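Local coordinates for inactive PncC family protein (Escherichia coli O157:H7, PDB 5KOL) that belongs to the CinA family but very probably lacks nicotinamide-nucleotide amidohydrolase activity, leaving its own role unknown, at residues S23-R28 / A166-L171. Sequence-based numbering, arbitrary orientation.
Sequences SALSQR and AQLLQL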
loop_
_atom_site.group_PDB
_atom_site.type_symbol
_atom_site.label_atom_id
_atom_site.label_comp_id
_atom_site.label_asym_id
_atom_site.label_seq_id
_atom_site.Cartn_x
_atom_site.Cartn_y
_atom_site.Cartn_z
ATOM N N SER A 23 16.537 4.854 7.191
ATOM C CA SER A 23 17.446 5.974 7.400
ATOM C C SER A 23 18.544 5.990 6.349
ATOM O O SER A 23 18.802 7.019 5.704
ATOM C CB SER A 23 18.043 5.877 8.802
ATOM O OG SER A 23 17.082 6.313 9.744
ATOM N N ALA A 24 19.222 4.856 6.170
ATOM C CA ALA A 24 20.296 4.808 5.181
ATOM C C ALA A 24 19.737 4.983 3.772
ATOM O O ALA A 24 20.271 5.757 2.967
ATOM C CB ALA A 24 21.057 3.490 5.307
ATOM N N LEU A 25 18.634 4.294 3.476
ATOM C CA LEU A 25 18.090 4.305 2.123
ATOM C C LEU A 25 17.547 5.679 1.741
ATOM O O LEU A 25 17.739 6.137 0.604
ATOM C CB LEU A 25 17.001 3.242 2.007
ATOM C CG LEU A 25 16.409 3.016 0.612
ATOM C CD1 LEU A 25 17.476 2.476 -0.351
ATOM C CD2 LEU A 25 15.188 2.079 0.677
ATOM N N SER A 26 16.850 6.351 2.663
ATOM C CA SER A 26 16.282 7.646 2.316
ATOM C C SER A 26 17.378 8.640 1.960
ATOM O O SER A 26 17.318 9.305 0.923
ATOM C CB SER A 26 15.398 8.173 3.448
ATOM O OG SER A 26 16.148 8.472 4.607
ATOM N N GLN A 27 18.425 8.717 2.778
ATOM C CA GLN A 27 19.439 9.727 2.506
ATOM C C GLN A 27 20.263 9.380 1.277
ATOM O O GLN A 27 20.719 10.280 0.564
ATOM C CB GLN A 27 20.290 9.891 3.757
ATOM C CG GLN A 27 19.527 10.798 4.686
ATOM C CD GLN A 27 20.037 10.711 6.072
ATOM O OE1 GLN A 27 20.947 9.959 6.375
ATOM N NE2 GLN A 27 19.460 11.509 6.937
ATOM N N ARG A 28 20.404 8.090 0.974
ATOM C CA ARG A 28 21.120 7.684 -0.230
ATOM C C ARG A 28 20.365 8.091 -1.493
ATOM O O ARG A 28 20.957 8.635 -2.444
ATOM C CB ARG A 28 21.343 6.176 -0.207
ATOM C CG ARG A 28 21.955 5.661 -1.468
ATOM C CD ARG A 28 23.280 6.358 -1.764
ATOM N NE ARG A 28 23.745 5.962 -3.084
ATOM C CZ ARG A 28 24.476 4.879 -3.310
ATOM N NH1 ARG A 28 24.843 4.101 -2.291
ATOM N NH2 ARG A 28 24.836 4.575 -4.552
ATOM N N ALA A 166 17.156 -3.946 2.842
ATOM C CA ALA A 166 18.588 -4.167 3.030
ATOM C C ALA A 166 19.267 -4.580 1.730
ATOM O O ALA A 166 20.414 -4.186 1.460
ATOM C CB ALA A 166 18.813 -5.222 4.118
ATOM N N GLN A 167 18.591 -5.400 0.917
ATOM C CA GLN A 167 19.216 -5.814 -0.335
ATOM C C GLN A 167 19.272 -4.669 -1.339
ATOM O O GLN A 167 20.176 -4.635 -2.175
ATOM C CB GLN A 167 18.490 -7.024 -0.945
ATOM C CG GLN A 167 19.216 -7.604 -2.190
ATOM C CD GLN A 167 20.488 -8.374 -1.841
ATOM O OE1 GLN A 167 20.535 -9.131 -0.854
ATOM N NE2 GLN A 167 21.530 -8.184 -2.642
ATOM N N LEU A 168 18.322 -3.731 -1.303
ATOM C CA LEU A 168 18.479 -2.567 -2.165
ATOM C C LEU A 168 19.727 -1.780 -1.776
ATOM O O LEU A 168 20.468 -1.303 -2.640
ATOM C CB LEU A 168 17.223 -1.698 -2.127
ATOM C CG LEU A 168 17.365 -0.427 -2.975
ATOM C CD1 LEU A 168 17.683 -0.767 -4.451
ATOM C CD2 LEU A 168 16.083 0.370 -2.907
ATOM N N LEU A 169 19.988 -1.661 -0.473
ATOM C CA LEU A 169 21.213 -1.031 -0.004
ATOM C C LEU A 169 22.440 -1.726 -0.588
ATOM O O LEU A 169 23.367 -1.066 -1.067
ATOM C CB LEU A 169 21.235 -1.061 1.526
ATOM C CG LEU A 169 20.297 -0.001 2.131
ATOM C CD1 LEU A 169 20.225 -0.093 3.651
ATOM C CD2 LEU A 169 20.820 1.377 1.737
ATOM N N GLN A 170 22.458 -3.064 -0.551
ATOM C CA GLN A 170 23.579 -3.812 -1.115
ATOM C C GLN A 170 23.746 -3.499 -2.594
ATOM O O GLN A 170 24.856 -3.253 -3.070
ATOM C CB GLN A 170 23.369 -5.317 -0.918
ATOM C CG GLN A 170 24.380 -6.200 -1.672
ATOM C CD GLN A 170 25.810 -6.026 -1.172
ATOM O OE1 GLN A 170 26.780 -6.040 -1.947
ATOM N NE2 GLN A 170 25.943 -5.858 0.127
ATOM N N LEU A 171 22.638 -3.496 -3.338
ATOM C CA LEU A 171 22.721 -3.266 -4.773
ATOM C C LEU A 171 23.097 -1.825 -5.106
ATOM O O LEU A 171 23.529 -1.557 -6.231
ATOM C CB LEU A 171 21.385 -3.644 -5.427
ATOM C CG LEU A 171 21.005 -5.125 -5.325
ATOM C CD1 LEU A 171 19.619 -5.405 -5.918
ATOM C CD2 LEU A 171 22.056 -6.005 -5.996
#
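L25 and L168 meet through their methyl branches, L25 CD1 lying 3.6 Å from L168 CD2, and their side chains cross at about a right angle. In both leucines CG is anti to the backbone N (chi1 -174° in L25), which points the branched end at the opposite helix. Both are buried, and L168 also rests on V110, I112 and I138 of the central sheet, so a purely hydrocarbon side chain suits each place.

L169 takes the other first torsion, with CG anti to the carbonyl carbon, and reaches across by its tip. Its CD2 settles against the backbone of L25, 4.0 Å from L25 CA, and lies 4.1 Å from L25 CD1. The other methyl, CD1, is 4.0 Å from A24 CB. A24 sits at the exposed margin, where its single methyl lets the longer L169 reach over the helix surface.

Beyond the contact, R28 forms a salt bridge with D32 through NE and gives a hydrogen bond from NH2 to the L172 carbonyl, tying helix 18-31 to the chain end.

The axes of 23-28 and 166-171 pass 10.0 Å apart at 45°. The first helix of the chain, 18-31, thus packs against the last, 153-171, which itself lies on the sheet of this CinA-family fold. Aliphatic van der Waals contact joins them here, so shape and exclusion of water, rather than directional bonds, hold the interface between these segments.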